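Long-range contacts in putative hydantoin racemase (Klebsiella pneumoniae subsp. pneumoniae, PDB 3QVK), which probably catalyses the interconversion of D- and L-5-monosubstituted hydantoins, such as the benzyl and isobutyl compounds, as a racemase of the HyuE family: residues Ser1-Val6 with Glu32-Cys37; Ile7-Ser12 with His73-Phe78; Thr110-Val115 with Ala177-Ser182; Val115-Arg120 with Leu146-Leu151. All coordinates share one frame; numbering follows the deposited sequence.

Contact 1: residues Ser1-Val6 with Glu32-Cys37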
# COMPACT_ATOMS: atom_id res chain seq x y z
N SER A 1 20.52 38.77 3.57
CA SER A 1 20.16 38.09 4.85
C SER A 1 18.90 37.24 4.69
O SER A 1 18.03 37.54 3.86
CB SER A 1 19.96 39.11 5.97
N VAL A 2 18.81 36.17 5.49
CA VAL A 2 17.66 35.27 5.46
C VAL A 2 16.89 35.37 6.78
O VAL A 2 17.47 35.23 7.86
CB VAL A 2 18.09 33.80 5.20
CG1 VAL A 2 16.87 32.88 5.11
CG2 VAL A 2 18.92 33.70 3.92
N ARG A 3 15.59 35.62 6.69
CA ARG A 3 14.73 35.70 7.87
C ARG A 3 13.71 34.57 7.87
O ARG A 3 12.89 34.46 6.96
CB ARG A 3 14.04 37.06 7.96
CG ARG A 3 14.98 38.22 8.24
CD ARG A 3 14.21 39.46 8.65
NE ARG A 3 13.37 39.97 7.57
CZ ARG A 3 12.22 40.61 7.74
NH1 ARG A 3 11.74 40.83 8.96
NH2 ARG A 3 11.54 41.03 6.68
N ILE A 4 13.77 33.73 8.90
CA ILE A 4 12.88 32.58 9.03
C ILE A 4 11.98 32.73 10.26
O ILE A 4 12.46 32.85 11.38
CB ILE A 4 13.66 31.24 9.11
CG1 ILE A 4 14.62 31.11 7.92
CG2 ILE A 4 12.69 30.05 9.16
CD1 ILE A 4 15.61 29.97 8.04
N GLN A 5 10.67 32.73 10.02
CA GLN A 5 9.68 32.78 11.08
C GLN A 5 9.41 31.37 11.61
O GLN A 5 8.84 30.54 10.90
CB GLN A 5 8.38 33.42 10.59
CG GLN A 5 7.35 33.67 11.68
CD GLN A 5 5.97 34.02 11.14
OE1 GLN A 5 5.51 33.43 10.16
NE2 GLN A 5 5.31 34.97 11.78
N VAL A 6 9.83 31.11 12.84
CA VAL A 6 9.58 29.83 13.48
C VAL A 6 8.36 29.96 14.39
O VAL A 6 8.40 30.63 15.42
CB VAL A 6 10.81 29.31 14.27
CG1 VAL A 6 10.54 27.93 14.84
CG2 VAL A 6 12.04 29.27 13.37
N GLU A 32 18.40 35.16 10.44
CA GLU A 32 17.71 35.67 11.62
C GLU A 32 16.47 34.83 11.90
O GLU A 32 15.67 34.57 11.00
CB GLU A 32 17.32 37.14 11.42
CG GLU A 32 16.78 37.82 12.68
CD GLU A 32 16.07 39.13 12.39
OE1 GLU A 32 16.28 39.72 11.31
OE2 GLU A 32 15.28 39.57 13.26
N ILE A 33 16.33 34.40 13.15
CA ILE A 33 15.18 33.62 13.58
C ILE A 33 14.13 34.52 14.24
O ILE A 33 14.45 35.28 15.16
CB ILE A 33 15.59 32.46 14.54
CG1 ILE A 33 16.58 31.50 13.86
CG2 ILE A 33 14.36 31.72 15.09
CD1 ILE A 33 16.08 30.83 12.57
N LEU A 34 12.90 34.43 13.75
CA LEU A 34 11.76 35.12 14.36
C LEU A 34 10.87 34.09 15.06
O LEU A 34 9.96 33.53 14.45
CB LEU A 34 10.97 35.91 13.32
CG LEU A 34 11.57 37.19 12.71
CD1 LEU A 34 12.55 36.89 11.58
CD2 LEU A 34 10.46 38.12 12.22
N ALA A 35 11.16 33.84 16.33
CA ALA A 35 10.41 32.86 17.12
C ALA A 35 9.12 33.47 17.65
O ALA A 35 9.14 34.43 18.43
CB ALA A 35 11.27 32.33 18.26
N VAL A 36 7.99 32.91 17.22
CA VAL A 36 6.67 33.45 17.58
C VAL A 36 5.68 32.36 18.01
O VAL A 36 5.91 31.17 17.82
CB VAL A 36 6.04 34.27 16.42
CG1 VAL A 36 6.82 35.56 16.16
CG2 VAL A 36 5.92 33.44 15.14
N CYS A 37 4.57 32.80 18.61
CA CYS A 37 3.45 31.94 18.95
C CYS A 37 2.15 32.72 18.77
O CYS A 37 2.18 33.96 18.74
CB CYS A 37 3.59 31.40 20.38
SG CYS A 37 3.60 32.67 21.67

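Contact 2: residues Ile7-Ser12 with His73-Phe78. Unlike the reference sequence in segment 73-78: Ser77 (reference Cys). With 2AL (1-(2,5-dioxo-2,5-dihydro-1H-imidazol-4-yl)urea), chain C.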
# COMPACT_ATOMS: atom_id res chain seq x y z
N ILE A 7 7.27 29.31 13.98
CA ILE A 7 5.99 29.43 14.68
C ILE A 7 5.76 28.25 15.61
O ILE A 7 5.63 27.11 15.16
CB ILE A 7 4.80 29.54 13.69
CG1 ILE A 7 5.03 30.66 12.67
CG2 ILE A 7 3.48 29.75 14.45
CD1 ILE A 7 4.16 30.56 11.44
N ASN A 8 5.71 28.53 16.91
CA ASN A 8 5.20 27.58 17.88
C ASN A 8 3.67 27.65 17.81
O ASN A 8 3.10 28.69 18.12
CB ASN A 8 5.71 27.90 19.29
CG ASN A 8 5.17 26.95 20.35
OD1 ASN A 8 4.70 25.86 20.05
ND2 ASN A 8 5.26 27.37 21.61
N PRO A 9 3.01 26.55 17.38
CA PRO A 9 1.56 26.54 17.18
C PRO A 9 0.76 26.62 18.48
O PRO A 9 -0.42 26.98 18.45
CB PRO A 9 1.31 25.20 16.48
CG PRO A 9 2.63 24.82 15.91
CD PRO A 9 3.62 25.29 16.93
N ASN A 10 1.39 26.27 19.61
CA ASN A 10 0.76 26.46 20.91
C ASN A 10 1.14 27.81 21.54
O ASN A 10 2.08 28.46 21.09
CB ASN A 10 1.05 25.27 21.85
CG ASN A 10 2.50 25.21 22.32
OD1 ASN A 10 3.02 26.16 22.90
ND2 ASN A 10 3.14 24.07 22.10
N THR A 11 0.40 28.21 22.57
CA THR A 11 0.56 29.54 23.17
C THR A 11 1.54 29.58 24.35
O THR A 11 1.64 30.60 25.04
CB THR A 11 -0.80 30.13 23.62
OG1 THR A 11 -1.39 29.27 24.60
CG2 THR A 11 -1.75 30.29 22.44
N SER A 12 2.25 28.48 24.58
CA SER A 12 3.25 28.43 25.65
C SER A 12 4.50 29.21 25.28
O SER A 12 5.23 28.82 24.36
CB SER A 12 3.61 26.98 25.99
OG SER A 12 4.73 26.91 26.85
N HIS A 73 8.97 29.82 6.60
CA HIS A 73 8.23 29.55 7.83
C HIS A 73 8.48 28.13 8.34
O HIS A 73 8.68 27.21 7.55
CB HIS A 73 6.73 29.75 7.62
CG HIS A 73 6.37 31.05 6.98
ND1 HIS A 73 5.98 32.16 7.71
CD2 HIS A 73 6.32 31.43 5.68
CE1 HIS A 73 5.71 33.15 6.89
NE2 HIS A 73 5.91 32.74 5.65
N VAL A 74 8.44 27.98 9.66
CA VAL A 74 8.53 26.67 10.31
C VAL A 74 7.33 26.49 11.25
O VAL A 74 7.02 27.37 12.05
CB VAL A 74 9.86 26.50 11.09
CG1 VAL A 74 9.84 25.25 11.95
CG2 VAL A 74 11.05 26.46 10.13
N ILE A 75 6.66 25.35 11.13
CA ILE A 75 5.57 24.99 12.04
C ILE A 75 6.12 24.05 13.11
O ILE A 75 6.41 22.88 12.85
CB ILE A 75 4.36 24.38 11.30
CG1 ILE A 75 3.80 25.39 10.29
CG2 ILE A 75 3.27 23.96 12.29
CD1 ILE A 75 2.71 24.85 9.39
N ALA A 76 6.26 24.58 14.33
CA ALA A 76 7.06 23.94 15.37
C ALA A 76 6.31 23.09 16.41
O ALA A 76 6.58 23.18 17.61
CB ALA A 76 7.96 24.97 16.06
N SER A 77 5.37 22.28 15.93
CA SER A 77 4.80 21.20 16.75
C SER A 77 4.66 19.93 15.92
O SER A 77 4.40 20.00 14.71
CB SER A 77 3.47 21.60 17.39
OG SER A 77 2.41 21.59 16.45
N PHE A 78 4.84 18.79 16.57
CA PHE A 78 5.02 17.50 15.88
C PHE A 78 3.81 16.99 15.09
O PHE A 78 3.90 15.99 14.39
CB PHE A 78 5.51 16.44 16.87
CG PHE A 78 6.15 15.24 16.22
CD1 PHE A 78 7.40 15.35 15.61
CD2 PHE A 78 5.50 14.01 16.22
CE1 PHE A 78 7.99 14.24 15.00
CE2 PHE A 78 6.09 12.90 15.61
CZ PHE A 78 7.33 13.01 15.01
C4 2AL C . 3.17 18.66 20.30
C5 2AL C . 4.26 19.49 20.10
O5 2AL C . 5.28 19.22 19.46
N7 2AL C . 4.02 20.64 20.72
C8 2AL C . 2.82 20.51 21.29
O8 2AL C . 2.27 21.38 21.95
N9 2AL C . 2.28 19.31 21.04
N3 2AL C . 3.02 17.41 19.84
C2 2AL C . 3.48 16.34 20.48
N1 2AL C . 4.14 16.52 21.62
O2 2AL C . 3.30 15.21 20.03
O HOH W 1 5.10 23.17 20.00

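Contact 3: residues Thr110-Val115 with Ala177-Ser182. Unlike the reference sequence in segment 177-182: Ser182 (reference Cys). With 2AL (1-(2,5-dioxo-2,5-dihydro-1H-imidazol-4-yl)urea), chain C.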
# COMPACT_ATOMS: atom_id res chain seq x y z
N THR A 110 18.18 3.49 7.72
CA THR A 110 17.20 2.74 6.92
C THR A 110 15.81 2.87 7.53
O THR A 110 14.83 3.13 6.83
CB THR A 110 17.57 1.24 6.79
OG1 THR A 110 17.73 0.67 8.09
CG2 THR A 110 18.86 1.07 5.99
N ARG A 111 15.73 2.69 8.85
CA ARG A 111 14.48 2.84 9.59
C ARG A 111 14.69 3.64 10.87
O ARG A 111 15.78 3.60 11.46
CB ARG A 111 13.86 1.48 9.91
CG ARG A 111 13.43 0.67 8.68
CD ARG A 111 12.46 -0.44 9.05
NE ARG A 111 13.01 -1.34 10.06
CZ ARG A 111 12.30 -2.26 10.71
NH1 ARG A 111 12.90 -3.02 11.62
NH2 ARG A 111 11.01 -2.41 10.47
N PHE A 112 13.65 4.36 11.29
CA PHE A 112 13.71 5.16 12.51
C PHE A 112 12.59 4.82 13.49
O PHE A 112 11.56 4.25 13.10
CB PHE A 112 13.69 6.66 12.17
CG PHE A 112 12.43 7.13 11.48
CD1 PHE A 112 11.31 7.52 12.22
CD2 PHE A 112 12.37 7.20 10.09
CE1 PHE A 112 10.15 7.96 11.58
CE2 PHE A 112 11.21 7.64 9.44
CZ PHE A 112 10.10 8.02 10.19
N SER A 113 12.80 5.16 14.76
CA SER A 113 11.76 5.04 15.78
C SER A 113 11.35 6.42 16.27
O SER A 113 12.19 7.33 16.33
CB SER A 113 12.26 4.19 16.95
OG SER A 113 12.48 2.85 16.55
N ILE A 114 10.08 6.58 16.60
CA ILE A 114 9.57 7.85 17.13
C ILE A 114 9.34 7.75 18.64
O ILE A 114 8.73 6.79 19.12
CB ILE A 114 8.26 8.30 16.41
CG1 ILE A 114 8.53 8.56 14.92
CG2 ILE A 114 7.67 9.55 17.08
CD1 ILE A 114 7.28 8.70 14.07
N VAL A 115 9.85 8.74 19.37
CA VAL A 115 9.59 8.87 20.80
C VAL A 115 8.86 10.19 21.05
O VAL A 115 9.44 11.27 20.88
CB VAL A 115 10.90 8.80 21.64
CG1 VAL A 115 10.60 8.95 23.13
CG2 VAL A 115 11.63 7.49 21.38
N ALA A 177 17.97 5.13 13.87
CA ALA A 177 17.86 6.51 14.33
C ALA A 177 16.60 6.76 15.15
O ALA A 177 15.66 5.96 15.11
CB ALA A 177 17.92 7.47 13.14
N ILE A 178 16.59 7.86 15.88
CA ILE A 178 15.42 8.27 16.67
C ILE A 178 14.90 9.62 16.20
O ILE A 178 15.67 10.57 16.01
CB ILE A 178 15.74 8.33 18.20
CG1 ILE A 178 16.30 6.99 18.71
CG2 ILE A 178 14.51 8.78 19.00
CD1 ILE A 178 15.34 5.80 18.63
N VAL A 179 13.58 9.70 16.01
CA VAL A 179 12.91 10.97 15.75
C VAL A 179 12.18 11.40 17.02
O VAL A 179 11.30 10.69 17.51
CB VAL A 179 11.92 10.86 14.56
CG1 VAL A 179 10.98 12.07 14.51
CG2 VAL A 179 12.67 10.72 13.25
N LEU A 180 12.57 12.55 17.57
CA LEU A 180 11.92 13.10 18.76
C LEU A 180 10.58 13.71 18.38
O LEU A 180 10.51 14.58 17.50
CB LEU A 180 12.82 14.11 19.46
CG LEU A 180 14.18 13.62 19.98
CD1 LEU A 180 14.99 14.77 20.55
CD2 LEU A 180 14.04 12.50 21.01
N GLY A 181 9.52 13.25 19.04
CA GLY A 181 8.15 13.59 18.66
C GLY A 181 7.53 14.78 19.37
O GLY A 181 6.33 14.77 19.66
N SER A 182 8.34 15.80 19.64
CA SER A 182 7.85 17.03 20.27
C SER A 182 8.81 18.20 20.05
O SER A 182 10.02 18.01 19.95
CB SER A 182 7.62 16.83 21.77
OG SER A 182 6.98 17.95 22.35
C4 2AL C . 3.17 18.66 20.30
C5 2AL C . 4.26 19.49 20.10
O5 2AL C . 5.28 19.22 19.46
N7 2AL C . 4.02 20.64 20.72
C8 2AL C . 2.82 20.51 21.29
O8 2AL C . 2.27 21.38 21.95
N9 2AL C . 2.28 19.31 21.04
N3 2AL C . 3.02 17.41 19.84
C2 2AL C . 3.48 16.34 20.48
N1 2AL C . 4.14 16.52 21.62
O2 2AL C . 3.30 15.21 20.03

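Contact 4: residues Val115-Arg120 with Leu146-Leu151. With 2AL (1-(2,5-dioxo-2,5-dihydro-1H-imidazol-4-yl)urea), chain C.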
# COMPACT_ATOMS: atom_id res chain seq x y z
N VAL A 115 9.85 8.74 19.37
CA VAL A 115 9.59 8.87 20.80
C VAL A 115 8.86 10.19 21.05
O VAL A 115 9.44 11.27 20.88
CB VAL A 115 10.90 8.80 21.64
CG1 VAL A 115 10.60 8.95 23.13
CG2 VAL A 115 11.63 7.49 21.38
N THR A 116 7.59 10.09 21.43
CA THR A 116 6.74 11.27 21.64
C THR A 116 6.18 11.34 23.07
O THR A 116 6.59 10.57 23.94
CB THR A 116 5.63 11.37 20.55
OG1 THR A 116 4.97 12.64 20.64
CG2 THR A 116 4.60 10.25 20.69
N THR A 117 5.24 12.26 23.29
CA THR A 117 4.76 12.58 24.64
C THR A 117 3.62 11.68 25.13
O THR A 117 3.84 10.76 25.92
CB THR A 117 4.32 14.07 24.73
OG1 THR A 117 3.32 14.34 23.75
CG2 THR A 117 5.51 14.99 24.50
N LEU A 118 2.40 11.94 24.65
CA LEU A 118 1.21 11.22 25.10
C LEU A 118 0.79 10.12 24.13
O LEU A 118 0.97 10.26 22.92
CB LEU A 118 0.04 12.19 25.31
CG LEU A 118 -0.01 13.03 26.59
CD1 LEU A 118 -1.18 14.01 26.51
CD2 LEU A 118 -0.13 12.17 27.84
N PRO A 119 0.22 9.01 24.67
CA PRO A 119 -0.32 7.92 23.84
C PRO A 119 -1.34 8.37 22.80
O PRO A 119 -1.36 7.83 21.70
CB PRO A 119 -0.98 7.00 24.87
CG PRO A 119 -0.18 7.21 26.10
CD PRO A 119 0.20 8.66 26.10
N ARG A 120 -2.18 9.35 23.14
CA ARG A 120 -3.23 9.81 22.23
C ARG A 120 -2.72 10.63 21.03
O ARG A 120 -3.48 10.89 20.09
CB ARG A 120 -4.33 10.57 22.99
CG ARG A 120 -3.93 11.95 23.52
CD ARG A 120 -5.13 12.65 24.15
NE ARG A 120 -6.26 12.76 23.23
CZ ARG A 120 -7.48 13.19 23.56
NH1 ARG A 120 -7.75 13.56 24.80
NH2 ARG A 120 -8.43 13.24 22.64
N LEU A 146 3.56 11.15 29.43
CA LEU A 146 3.54 12.40 30.20
C LEU A 146 3.00 13.52 29.31
O LEU A 146 3.20 13.49 28.10
CB LEU A 146 4.94 12.75 30.71
CG LEU A 146 5.55 11.95 31.86
CD1 LEU A 146 6.94 12.48 32.18
CD2 LEU A 146 4.68 11.97 33.12
N PRO A 147 2.31 14.51 29.92
CA PRO A 147 1.81 15.65 29.15
C PRO A 147 2.94 16.41 28.45
O PRO A 147 4.09 16.37 28.91
CB PRO A 147 1.14 16.54 30.21
CG PRO A 147 1.70 16.08 31.52
CD PRO A 147 1.94 14.61 31.34
N VAL A 148 2.61 17.09 27.35
CA VAL A 148 3.59 17.82 26.54
C VAL A 148 4.44 18.79 27.37
O VAL A 148 5.67 18.84 27.22
CB VAL A 148 2.91 18.55 25.35
CG1 VAL A 148 3.89 19.47 24.63
CG2 VAL A 148 2.31 17.55 24.38
N LEU A 149 3.79 19.54 28.26
CA LEU A 149 4.45 20.58 29.04
C LEU A 149 5.32 20.06 30.20
O LEU A 149 5.97 20.84 30.89
CB LEU A 149 3.43 21.61 29.55
CG LEU A 149 2.64 22.38 28.48
CD1 LEU A 149 1.55 23.22 29.12
CD2 LEU A 149 3.55 23.25 27.61
N ALA A 150 5.33 18.74 30.39
CA ALA A 150 6.21 18.11 31.38
C ALA A 150 7.69 18.33 31.04
O ALA A 150 8.54 18.33 31.93
CB ALA A 150 5.91 16.62 31.50
N LEU A 151 7.96 18.54 29.76
CA LEU A 151 9.31 18.85 29.28
C LEU A 151 9.79 20.23 29.73
O LEU A 151 10.98 20.53 29.69
CB LEU A 151 9.36 18.77 27.75
CG LEU A 151 9.21 17.38 27.11
CD1 LEU A 151 8.65 17.51 25.70
CD2 LEU A 151 10.53 16.62 27.12
C4 2AL C . 3.17 18.66 20.30
C5 2AL C . 4.26 19.49 20.10
O5 2AL C . 5.28 19.22 19.46
N7 2AL C . 4.02 20.64 20.72
C8 2AL C . 2.82 20.51 21.29
O8 2AL C . 2.27 21.38 21.95
N9 2AL C . 2.28 19.31 21.04
N3 2AL C . 3.02 17.41 19.84
C2 2AL C . 3.48 16.34 20.48
N1 2AL C . 4.14 16.52 21.62
O2 2AL C . 3.30 15.21 20.03

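Contact 1: residues Ser1-Val6 with Glu32-Cys37
Strand Val2-Val6 runs parallel to strand Glu32-Val36, the short axes 4.6 Å apart at an angle of 20°, with Arg3 beside Glu32, Ile4 beside Ile33, Gln5 beside Leu34 and Val6 beside Ala35. Five backbone hydrogen bonds join Val2, Ile4 and Val6 to Glu32, Leu34 and Val36; that from Leu34 N to Ile4 O is 2.9 Å long and virtually straight. On the face bearing Arg3 and Gln5, the chains of Arg3 and Glu32 lie alongside each other and point the same way. They touch through Arg3 CD and Glu32 OE1 at 3.4 Å, whereas Arg3 NE stays 4.7 Å from Glu32 OE1, too far for a salt bridge; the guanidinium turns instead to Gln68 O through NH2. Both strands belong to one beta-alpha-beta unit, connected by helix 13-26, and the second forms an outer strand of this chain's first parallel sheet. Gln5 reaches out fully extended and crosses Val36 at about a right angle, its NE2 3.7 Å from Val36 CG2. Gln61 O and His73 ND1 hold the two ends of this amide and so fix its rotation. The opposite face is purely apolar: Val6 CG2 meets Ile33 CG2 at 3.8 Å, and a bend in the Ile33 chain (chi2 -59°) brings its CD1 to 4.2 Å from Ile4 CB. Helix 13-26 packs over this side, with Ile19 on Val6 and Ala23 on Ile33.

Contact 2: residues Ile7-Ser12 with His73-Phe78
Ile7 CD1 approaches the His73 imidazole obliquely, 4.4 Å from His73 ND1, which is itself hydrogen-bonded to Gln5. The Pro9 ring meets the other segment through CG, which lies 3.8 Å from Ile75 CG2 and 3.3 Å from Ser77 OG, and through CD, set against the Ala76-Ser77 peptide. Ser77 has its OG between the backbone N and carbonyl carbon (chi1 76°), turned to the proline, while its CB lies to one side of the 2AL ring plane, out beyond the N7-C5 bond, 3.5 Å from 2AL C5. At the rim of that ring, Asn10 ND2 donates to 2AL O8 at 2.8 Å and Phe78 N to 2AL O5 at 3.0 Å. The other end of the Asn10 amide is held too: its OD1 accepts Ser12 N at 3.0 Å, an Asx turn, and also Asn8 ND2, from well above the carbonyl plane. A water donates to Asn8 OD1 (2.7 Å) and Ala76 O and accepts from 2AL N7, bridging both segments to the ligand. Backbone bonds from Ile7 to Val74 and Ala76 end the parallel ladder. Beyond them the chains open into the ligand pocket at the C-terminal ends of parallel strands, a usual active-site position in alpha/beta folds.

Contact 3: residues Thr110-Val115 with Ala177-Ser182
Val179 packs tightly against two residues of the neighbouring strand. Its CG2 lies 3.6 Å from Phe112 CD1, meeting the ring obliquely, while its CB lies 4.1 Å from Ile114 CG1, the two side chains running side by side. Ile114 CG1 sits at the edge of the Phe112 ring, in its plane; helix 97-108 covers Val179 and Phe112, while Ile114 leans on Cys138 and Leu141 of strand 138-143. On the reverse face Val115 CG2 meets Ile178 CG2 at 4.0 Å, and the Ile178 chain folds at chi2 (-64°), laying CD1 3.9 Å from Ser113 CB, while Ser113 OG bonds to Ser175 and Asp173. Backbone hydrogen bonds zip the parallel strands from Ser113 N to Gly181 N, the last reaching Val115 O at 2.7 Å. At the other end the side chains thin out, the backbone pairing passing to Gly176. Arg111 starts out pointing away from the other strand, and its NH1 bonds to Gly174 O, just ahead of it. Partly exposed Thr110 makes no contact across the pair; its OG1 bonds to Asp226 of a neighbouring subunit, at the subunit interface. Past Gly181 the chain leads to Ser182, whose OG is 3.3 Å from 2AL N1. The pair is central to a second parallel sheet; Ser77 and Ser182, both cysteines in the reference sequence, stand on opposite sides of the ligand ring plane, consistent with the two-cysteine active site of the Asp/Glu racemase superfamily.

Contact 4: residues Val115-Arg120 with Leu146-Leu151
Thr117 fits against Leu146 and Val148, and with Leu118 and Leu146 it supplies most of the buried surface. No hydrogen bond joins the two segments; the fit depends on packing. Thr117 uses all three of its side-chain atoms: CB lies 3.6 Å from Leu146 O, OG1 is 3.4 Å from Val148 CG2, and CG2 rests on Val148 CA at 4.0 Å and reaches on toward Leu151 CD1. With chi1 at 57° its hydroxyl stands between the backbone N and the carbonyl carbon, where it also accepts a weak, bent hydrogen bond from 2AL N1 (3.2 Å, 128°). The Val148 side chain crosses it at a slant and presents its other methyl, CG1, to the ligand ring at 3.7 Å from 2AL C8. Threonine and valine thereby wall the ligand jointly, one with a polar atom and both with methyls. Leu118 meets the backbone of the other segment: its CG and CD2 both come to 3.6 Å from Leu146 O, and CD2 continues to Pro147 N at 4.0 Å. Leu146 takes part mainly through that carbonyl, since its CB points away from residues 115-120 and its side chain packs on Leu157, Ala158 and Lys161 of helix 157-172. Glu46 accepts a hydrogen bond from Val148 N and touches Leu118 and Pro147. The contact thus lies just past the C-terminal end of strand 112-116, facing the loop that leads from strand 138-143 through a 3-10 segment that begins at Val148 into helix 157-172, with Met15 of helix 13-26 packing on Val148 and Leu149.

Contacts 1 and 3 are parallel strand pairs in two different sheets, each in the order 2-1-3-4, with centres about 26 Å apart. Contacts 2 and 3 are buried, contact 2 nearest the centre of the chain, whereas contacts 1 and 4 are partly buried, and contact 1, at an outer strand, carries charged side chains. Contacts 2 and 4 lie where strands run out into loops; both touch 2AL, as does the end of contact 3. Contact 2 is rich in polar bonds, while contact 4 relies on packing. Contacts 1 and 2 are joined by Gln5 and His73; contacts 3 and 4 share Val115. Phe78 packs from contact 2 onto contact 3, so the two sheets meet beside the ligand.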